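Side-chain contact in p450 cytochrome, putative (Rippkaea orientalis, PDB 6Y01), which probably binds and carries the molybdenum cofactor as a Rossmann-fold carrier protein of the SLOG family: residues N102-N105 against V106-D110. Numbering follows the deposited sequence.
Sequences NNIN and VLSSD
Ser108 turns its hydroxyl back along the helix and gives it to Ile104 O, OG to O 2.8 Å. With OG anti to its own carbonyl carbon (chi1 -61°), the hydroxyl lies beside the backbone N, and that N-H binds Ile104 O too, at 3.0 Å from Ser108 N. The two donors come from opposite faces of the carbonyl plane, the hydroxyl tilted 35° from it. One residue on, Ser109 OG repeats the move on Asn105 O at 2.8 Å, again a carbonyl four residues back. Farther back the ladder is regular: Val106 N bonds to Asn102 O, and Leu107 N to Asn103 O at 2.9 Å.

The remaining contacts are van der Waals. With CG anti to its backbone N (chi1 -153°), Asn103 carries its amide forward along the helix, and ND2 comes up to Leu107 CD1 at 3.5 Å, while the other end of that amide, OD1, is held by Asn131. Val106 CG2 sits 3.4 Å from Asn103 O, and the Val106 side chain also packs on Ala128 of helix 119-130.

Ser108 OG also accepts the N-H of Val94 from a second subunit, whose Ile93 packs on Ile104. Replacing this serine by alanine is likely to leave the Val94 N-H without its acceptor and take from Ile104 O its hydroxyl donor. Two serine hydroxyls thus serve carbonyls in the buried C-terminal part of helix 102-108, just before strand 111-115 of the parallel sheet, and one of them ties this part of the helix to the neighbouring subunit.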
loop_
_atom_site.group_PDB
_atom_site.type_symbol
_atom_site.label_atom_id
_atom_site.label_comp_id
_atom_site.label_asym_id
_atom_site.label_seq_id
_atom_site.Cartn_x
_atom_site.Cartn_y
_atom_site.Cartn_z
ATOM N N ASN D 102 5.900 4.073 5.070
ATOM C CA ASN D 102 6.491 5.366 5.415
ATOM C C ASN D 102 5.507 6.493 5.040
ATOM O O ASN D 102 5.436 7.517 5.704
ATOM C CB ASN D 102 7.864 5.511 4.719
ATOM C CG ASN D 102 8.907 4.543 5.244
ATOM O OD1 ASN D 102 8.595 3.740 6.056
ATOM N ND2 ASN D 102 10.172 4.627 4.799
ATOM N N ASN D 103 4.743 6.306 3.945
ATOM C CA ASN D 103 3.824 7.358 3.501
ATOM C C ASN D 103 2.681 7.510 4.510
ATOM O O ASN D 103 2.208 8.609 4.716
ATOM C CB ASN D 103 3.324 7.143 2.052
ATOM C CG ASN D 103 2.959 8.468 1.389
ATOM O OD1 ASN D 103 3.692 9.465 1.413
ATOM N ND2 ASN D 103 1.828 8.468 0.715
ATOM N N ILE D 104 2.248 6.408 5.127
ATOM C CA ILE D 104 1.194 6.482 6.153
ATOM C C ILE D 104 1.707 7.265 7.345
ATOM O O ILE D 104 0.961 8.118 7.862
ATOM C CB ILE D 104 0.771 5.067 6.586
ATOM C CG1 ILE D 104 0.259 4.276 5.374
ATOM C CG2 ILE D 104 -0.266 5.169 7.696
ATOM C CD1 ILE D 104 -0.090 2.871 5.690
ATOM N N ASN D 105 2.969 7.023 7.717
ATOM C CA ASN D 105 3.526 7.751 8.881
ATOM C C ASN D 105 3.397 9.252 8.661
ATOM O O ASN D 105 3.044 10.014 9.517
ATOM C CB ASN D 105 5.011 7.429 9.114
ATOM C CG ASN D 105 5.296 5.971 9.440
ATOM O OD1 ASN D 105 4.415 5.218 9.570
ATOM N ND2 ASN D 105 6.572 5.563 9.461
ATOM N N VAL D 106 3.760 9.680 7.430
ATOM C CA VAL D 106 3.825 11.143 7.174
ATOM C C VAL D 106 2.450 11.729 6.950
ATOM O O VAL D 106 2.181 12.823 7.452
ATOM C CB VAL D 106 4.894 11.538 6.170
ATOM C CG1 VAL D 106 6.272 10.978 6.572
ATOM C CG2 VAL D 106 4.469 11.140 4.805
ATOM N N LEU D 107 1.570 11.010 6.255
ATOM C CA LEU D 107 0.220 11.542 6.029
ATOM C C LEU D 107 -0.579 11.646 7.338
ATOM O O LEU D 107 -1.465 12.486 7.445
ATOM C CB LEU D 107 -0.531 10.656 5.046
ATOM C CG LEU D 107 -0.010 10.723 3.584
ATOM C CD1 LEU D 107 -0.773 9.685 2.767
ATOM C CD2 LEU D 107 -0.174 12.114 3.023
ATOM N N SER D 108 -0.264 10.779 8.303
ATOM C CA SER D 108 -1.006 10.729 9.585
ATOM C C SER D 108 -0.502 11.741 10.607
ATOM O O SER D 108 -1.164 11.918 11.636
ATOM C CB SER D 108 -0.895 9.324 10.127
ATOM O OG SER D 108 -1.443 8.348 9.289
ATOM N N SER D 109 0.666 12.301 10.406
ATOM C CA SER D 109 1.329 13.178 11.379
ATOM C C SER D 109 0.926 14.627 11.137
ATOM O O SER D 109 0.839 15.064 9.966
ATOM C CB SER D 109 2.815 13.049 11.293
ATOM O OG SER D 109 3.288 11.757 11.632
ATOM N N ASP D 110 0.669 15.384 12.183
ATOM C CA ASP D 110 0.496 16.842 12.066
ATOM C C ASP D 110 1.843 17.521 11.847
ATOM O O ASP D 110 1.917 18.523 11.123
ATOM C CB ASP D 110 -0.227 17.377 13.298
ATOM C CG ASP D 110 -1.634 16.851 13.367
ATOM O OD1 ASP D 110 -2.372 16.948 12.325
ATOM O OD2 ASP D 110 -1.993 16.336 14.382
#